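Side-chain contacts in hypothetical protein PH1952 (Pyrococcus horikoshii, PDB 1ZJJ), which binds magnesium and is probably a phosphatase of the haloacid dehalogenase (HAD) superfamily, although its natural substrate is not established: residues Trp206-Arg211 / Pro251-Leu256; Thr214-Ala219 / Met224-Val229. All coordinates share one frame; numbering follows the deposited sequence.

Interaction 1 of 2, residues Trp206-Arg211 / Pro251-Leu256. With MG (magnesium ion), chain D.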
loop_
_atom_site.group_PDB
_atom_site.type_symbol
_atom_site.label_atom_id
_atom_site.label_comp_id
_atom_site.label_asym_id
_atom_site.label_seq_id
_atom_site.Cartn_x
_atom_site.Cartn_y
_atom_site.Cartn_z
ATOM N N TRP B 206 3.793 21.153 25.454
ATOM C CA TRP B 206 2.357 20.998 25.228
ATOM C C TRP B 206 2.177 20.731 23.733
ATOM O O TRP B 206 2.848 21.347 22.904
ATOM C CB TRP B 206 1.590 22.273 25.571
ATOM C CG TRP B 206 1.454 22.587 27.029
ATOM C CD1 TRP B 206 2.092 21.980 28.077
ATOM C CD2 TRP B 206 0.661 23.636 27.596
ATOM N NE1 TRP B 206 1.747 22.595 29.259
ATOM C CE2 TRP B 206 0.871 23.614 28.992
ATOM C CE3 TRP B 206 -0.205 24.596 27.054
ATOM C CZ2 TRP B 206 0.246 24.517 29.861
ATOM C CZ3 TRP B 206 -0.827 25.496 27.915
ATOM C CH2 TRP B 206 -0.596 25.449 29.305
ATOM N N MET B 207 1.275 19.819 23.395
ATOM C CA MET B 207 0.995 19.483 22.000
ATOM C C MET B 207 -0.466 19.808 21.712
ATOM O O MET B 207 -1.363 19.336 22.406
ATOM C CB MET B 207 1.240 17.995 21.749
ATOM C CG MET B 207 0.978 17.535 20.319
ATOM S SD MET B 207 2.161 18.234 19.153
ATOM C CE MET B 207 1.099 18.546 17.715
ATOM N N VAL B 208 -0.703 20.622 20.692
ATOM C CA VAL B 208 -2.060 20.998 20.323
ATOM C C VAL B 208 -2.364 20.465 18.924
ATOM O O VAL B 208 -1.703 20.844 17.950
ATOM C CB VAL B 208 -2.232 22.530 20.320
ATOM C CG1 VAL B 208 -3.644 22.886 19.918
ATOM C CG2 VAL B 208 -1.882 23.109 21.690
ATOM N N GLY B 209 -3.358 19.586 18.822
ATOM C CA GLY B 209 -3.702 19.017 17.526
ATOM C C GLY B 209 -5.169 18.679 17.359
ATOM O O GLY B 209 -5.963 18.843 18.287
ATOM N N ASP B 210 -5.534 18.209 16.167
ATOM C CA ASP B 210 -6.920 17.844 15.884
ATOM C C ASP B 210 -7.067 16.367 15.535
ATOM O O ASP B 210 -8.183 15.895 15.327
ATOM C CB ASP B 210 -7.476 18.679 14.730
ATOM C CG ASP B 210 -6.808 18.353 13.419
ATOM O OD1 ASP B 210 -5.570 18.449 13.382
ATOM O OD2 ASP B 210 -7.508 18.000 12.444
ATOM N N ARG B 211 -5.949 15.646 15.455
ATOM C CA ARG B 211 -5.989 14.216 15.144
ATOM C C ARG B 211 -5.552 13.371 16.339
ATOM O O ARG B 211 -4.484 13.580 16.908
ATOM C CB ARG B 211 -5.098 13.884 13.941
ATOM C CG ARG B 211 -5.664 14.318 12.588
ATOM C CD ARG B 211 -4.699 13.986 11.437
ATOM N NE ARG B 211 -5.114 14.622 10.190
ATOM C CZ ARG B 211 -5.878 14.046 9.264
ATOM N NH1 ARG B 211 -6.311 12.803 9.427
ATOM N NH2 ARG B 211 -6.223 14.721 8.175
ATOM N N PRO B 251 -12.394 24.382 22.154
ATOM C CA PRO B 251 -13.131 24.663 20.920
ATOM C C PRO B 251 -12.171 24.981 19.766
ATOM O O PRO B 251 -12.356 24.521 18.635
ATOM C CB PRO B 251 -13.987 25.869 21.302
ATOM C CG PRO B 251 -14.222 25.657 22.773
ATOM C CD PRO B 251 -12.854 25.252 23.250
ATOM N N SER B 252 -11.152 25.780 20.070
ATOM C CA SER B 252 -10.145 26.173 19.089
ATOM C C SER B 252 -8.918 26.688 19.833
ATOM O O SER B 252 -8.933 26.829 21.060
ATOM C CB SER B 252 -10.685 27.270 18.162
ATOM O OG SER B 252 -10.681 28.541 18.794
ATOM N N VAL B 253 -7.850 26.975 19.099
ATOM C CA VAL B 253 -6.637 27.465 19.737
ATOM C C VAL B 253 -6.832 28.849 20.350
ATOM O O VAL B 253 -6.038 29.274 21.184
ATOM C CB VAL B 253 -5.464 27.528 18.748
ATOM C CG1 VAL B 253 -5.123 26.122 18.271
ATOM C CG2 VAL B 253 -5.817 28.440 17.579
ATOM N N TYR B 254 -7.882 29.554 19.943
ATOM C CA TYR B 254 -8.115 30.881 20.502
ATOM C C TYR B 254 -8.370 30.786 22.005
ATOM O O TYR B 254 -7.907 31.624 22.777
ATOM C CB TYR B 254 -9.303 31.566 19.819
ATOM C CG TYR B 254 -9.627 32.920 20.418
ATOM C CD1 TYR B 254 -8.711 33.969 20.357
ATOM C CD2 TYR B 254 -10.838 33.141 21.072
ATOM C CE1 TYR B 254 -8.994 35.205 20.934
ATOM C CE2 TYR B 254 -11.133 34.371 21.651
ATOM C CZ TYR B 254 -10.208 35.397 21.580
ATOM O OH TYR B 254 -10.504 36.612 22.157
ATOM N N GLU B 255 -9.102 29.754 22.411
ATOM C CA GLU B 255 -9.421 29.541 23.818
ATOM C C GLU B 255 -8.193 29.244 24.679
ATOM O O GLU B 255 -8.279 29.232 25.910
ATOM C CB GLU B 255 -10.440 28.408 23.968
ATOM C CG GLU B 255 -11.884 28.795 23.645
ATOM C CD GLU B 255 -12.104 29.166 22.188
ATOM O OE1 GLU B 255 -11.677 28.399 21.300
ATOM O OE2 GLU B 255 -12.717 30.221 21.929
ATOM N N LEU B 256 -7.053 29.001 24.037
ATOM C CA LEU B 256 -5.822 28.730 24.771
ATOM C C LEU B 256 -5.388 29.962 25.543
ATOM O O LEU B 256 -4.684 29.857 26.540
ATOM C CB LEU B 256 -4.687 28.332 23.823
ATOM C CG LEU B 256 -4.437 26.846 23.577
ATOM C CD1 LEU B 256 -3.228 26.697 22.645
ATOM C CD2 LEU B 256 -4.178 26.133 24.898
HETATM MG MG MG D . -4.142 18.408 11.631
HETATM O O HOH W 1 -5.696 17.373 10.550
HETATM O O HOH W 2 -3.277 16.608 12.427
HETATM O O HOH W 3 -2.857 18.291 10.042
#
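Val208 meets Val253 and Leu256 in a small, buried and wholly apolar contact, where strand 204-209 of the parallel sheet packs against the turn that leads into the C-terminal helix 256-261. The valine works like a fork. With CG1 anti to the backbone N (chi1 179°), its two methyls part toward different partners: CG1 crosses Val253 at a slant and touches CG1 of that residue at 3.9 Å, while Val208 CG2 points tip to tip at Leu256 CD1, also 3.9 Å away. Phe6 of the adjoining strand 2-6 and Leu25 of helix 22-31 pack on Leu256, so the contact belongs to a larger hydrophobic layer on this side of the sheet.

This is the Rossmann-like core of the HAD fold, and strand 204-209 leads at its C-terminal end into a magnesium ligand, at the edge of what is probably the active site, as in other HAD enzymes. Just past Val208, the chain turns and Asp210 OD1 binds the magnesium ion at 2.3 Å; Asp7 OD2 and the backbone O of Asp9 complete the protein ligands, and three waters fill the remaining positions. The other oxygen, Asp210 OD2, accepts a bond from a metal-bound water at 2.7 Å and another from the backbone N of Val233, which pins the rotation of the carboxylate.

On the partner side, the turn is shaped by Ser252. Its OG accepts from Tyr254 N at 3.2 Å, an ST turn, and donates to Glu255 OE1 at 2.7 Å, reaching that oxygen on its syn side. Val253, inside this turn, also packs on Val11 of the loop that follows the metal-binding aspartates.

Interaction 2 of 2, residues Thr214-Ala219 / Met224-Val229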
loop_
_atom_site.group_PDB
_atom_site.type_symbol
_atom_site.label_atom_id
_atom_site.label_comp_id
_atom_site.label_asym_id
_atom_site.label_seq_id
_atom_site.Cartn_x
_atom_site.Cartn_y
_atom_site.Cartn_z
ATOM N N THR B 214 -2.405 10.797 15.517
ATOM C CA THR B 214 -1.061 11.344 15.357
ATOM C C THR B 214 -0.731 12.364 16.444
ATOM O O THR B 214 0.152 12.138 17.273
ATOM C CB THR B 214 -0.864 12.018 13.976
ATOM O OG1 THR B 214 -1.891 12.990 13.762
ATOM C CG2 THR B 214 -0.895 10.985 12.869
ATOM N N ASP B 215 -1.457 13.478 16.449
ATOM C CA ASP B 215 -1.220 14.534 17.425
ATOM C C ASP B 215 -1.348 14.098 18.886
ATOM O O ASP B 215 -0.400 14.222 19.661
ATOM C CB ASP B 215 -2.160 15.708 17.152
ATOM C CG ASP B 215 -1.975 16.282 15.767
ATOM O OD1 ASP B 215 -0.811 16.473 15.361
ATOM O OD2 ASP B 215 -2.983 16.544 15.088
ATOM N N ILE B 216 -2.511 13.585 19.263
ATOM C CA ILE B 216 -2.711 13.180 20.648
ATOM C C ILE B 216 -1.886 11.951 21.026
ATOM O O ILE B 216 -1.354 11.874 22.132
ATOM C CB ILE B 216 -4.207 12.938 20.936
ATOM C CG1 ILE B 216 -5.004 14.190 20.562
ATOM C CG2 ILE B 216 -4.419 12.620 22.410
ATOM C CD1 ILE B 216 -4.492 15.471 21.221
ATOM N N ALA B 217 -1.765 10.998 20.105
ATOM C CA ALA B 217 -0.984 9.797 20.376
ATOM C C ALA B 217 0.461 10.205 20.665
ATOM O O ALA B 217 1.120 9.654 21.540
ATOM C CB ALA B 217 -1.041 8.863 19.179
ATOM N N PHE B 218 0.925 11.198 19.916
ATOM C CA PHE B 218 2.272 11.734 20.033
ATOM C C PHE B 218 2.502 12.306 21.433
ATOM O O PHE B 218 3.462 11.952 22.110
ATOM C CB PHE B 218 2.446 12.828 18.973
ATOM C CG PHE B 218 3.828 13.413 18.894
ATOM C CD1 PHE B 218 4.934 12.607 18.660
ATOM C CD2 PHE B 218 4.011 14.793 18.982
ATOM C CE1 PHE B 218 6.207 13.167 18.509
ATOM C CE2 PHE B 218 5.271 15.362 18.833
ATOM C CZ PHE B 218 6.375 14.547 18.595
ATOM N N ALA B 219 1.604 13.188 21.861
ATOM C CA ALA B 219 1.711 13.828 23.170
ATOM C C ALA B 219 1.774 12.817 24.309
ATOM O O ALA B 219 2.627 12.922 25.190
ATOM C CB ALA B 219 0.547 14.764 23.380
ATOM N N MET B 224 3.787 14.831 26.686
ATOM C CA MET B 224 3.464 16.221 26.403
ATOM C C MET B 224 2.003 16.385 26.789
ATOM O O MET B 224 1.219 15.444 26.650
ATOM C CB MET B 224 3.600 16.515 24.911
ATOM C CG MET B 224 4.945 16.193 24.317
ATOM S SD MET B 224 4.828 16.224 22.527
ATOM C CE MET B 224 4.828 18.006 22.202
ATOM N N LYS B 225 1.627 17.562 27.278
ATOM C CA LYS B 225 0.229 17.783 27.622
ATOM C C LYS B 225 -0.539 17.619 26.315
ATOM O O LYS B 225 -0.232 18.283 25.321
ATOM C CB LYS B 225 0.019 19.194 28.180
ATOM C CG LYS B 225 -1.434 19.506 28.529
ATOM C CD LYS B 225 -1.611 20.946 28.989
ATOM C CE LYS B 225 -0.995 21.183 30.356
ATOM N NZ LYS B 225 -1.725 20.424 31.411
ATOM N N ALA B 226 -1.528 16.730 26.317
ATOM C CA ALA B 226 -2.319 16.452 25.118
ATOM C C ALA B 226 -3.564 17.332 25.000
ATOM O O ALA B 226 -4.595 17.078 25.635
ATOM C CB ALA B 226 -2.712 14.964 25.091
ATOM N N ILE B 227 -3.465 18.365 24.171
ATOM C CA ILE B 227 -4.574 19.287 23.970
ATOM C C ILE B 227 -5.196 19.108 22.597
ATOM O O ILE B 227 -4.525 19.249 21.577
ATOM C CB ILE B 227 -4.114 20.753 24.088
ATOM C CG1 ILE B 227 -3.352 20.962 25.401
ATOM C CG2 ILE B 227 -5.327 21.679 24.002
ATOM C CD1 ILE B 227 -2.699 22.330 25.519
ATOM N N MET B 228 -6.481 18.794 22.566
ATOM C CA MET B 228 -7.160 18.620 21.297
ATOM C C MET B 228 -8.140 19.758 21.058
ATOM O O MET B 228 -8.829 20.208 21.978
ATOM C CB MET B 228 -7.910 17.283 21.262
ATOM C CG MET B 228 -8.487 16.952 19.893
ATOM S SD MET B 228 -9.349 15.361 19.812
ATOM C CE MET B 228 -11.048 15.889 19.741
ATOM N N VAL B 229 -8.178 20.244 19.822
ATOM C CA VAL B 229 -9.115 21.301 19.460
ATOM C C VAL B 229 -10.171 20.652 18.577
ATOM O O VAL B 229 -9.925 19.606 17.971
ATOM C CB VAL B 229 -8.426 22.460 18.704
ATOM C CG1 VAL B 229 -7.516 23.224 19.655
ATOM C CG2 VAL B 229 -7.647 21.925 17.509
#
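Ile216, Phe218 and Ala219 of helix 212-221 meet Met224, just ahead of strand 225-229, and Ala226 and Met228 within it, each side chain coming in at its own angle. At the end near the connecting turn, Met224 lies obliquely across Phe218. Its sulfur SD sits 4.4 Å from the ring centroid, 37° off the normal, with Phe218 CE2 the nearest ring atom at 3.8 Å: a Met-aromatic contact. Phe218 CG stands anti to its backbone N (chi1 -176°), which swings the ring off the helix to where the sulfur can reach it. Tyr193 of helix 190-199 touches both residues.

The backbone of Met224 is tied down as well. Its N donates to Ala219 O at 2.7 Å with a nearly straight N-H...O, the donor tilted from the carbonyl plane. Replacing Met224 by an alanine would probably keep this bond but leave the Phe218 ring without its sulfur partner and open a gap beside Tyr193 and Met207.

One step into the strand, two alanines meet: Ala219 CB lies on Ala226 CB at 3.7 Å, with small side chains that suit the close approach of helix and strand. Ile216 straddles the next part of the strand with two branches. Its CG2 meets Ala226 CB at 3.9 Å, whereas CD1, at the end of the bent side chain, passes Met228 at about a right angle and touches its CB at 3.9 Å. The segment axes approach to 7.5 Å and run nearly antiparallel, at 163°. Such an alignment is that of a beta-alpha-beta crossover, here strand 204-209, helix 212-221 and strand 225-229, within the HAD core.

Overall arrangement
Both contacts are buried and rest on neighbouring strands of one parallel sheet, joined directly by the backbone: Met207 N lies 2.9 Å from Lys225 O, and Met207 O is equally far from Ile227 N, both probable hydrogen bonds. Interaction 2 is nested in the chain loop that interaction 1 closes, their centres about 9 Å apart. Interaction 1 is small, purely aliphatic across its segments, and bridges distant parts of the chain; interaction 2 buries more area and adds a sulfur-aromatic contact and a backbone bond between near neighbours. 206-211 supplies the ligand Asp210, while Asp215 of 214-219 touches the ligand Asp7 and bonds Arg211 N, and so sits in the second shell.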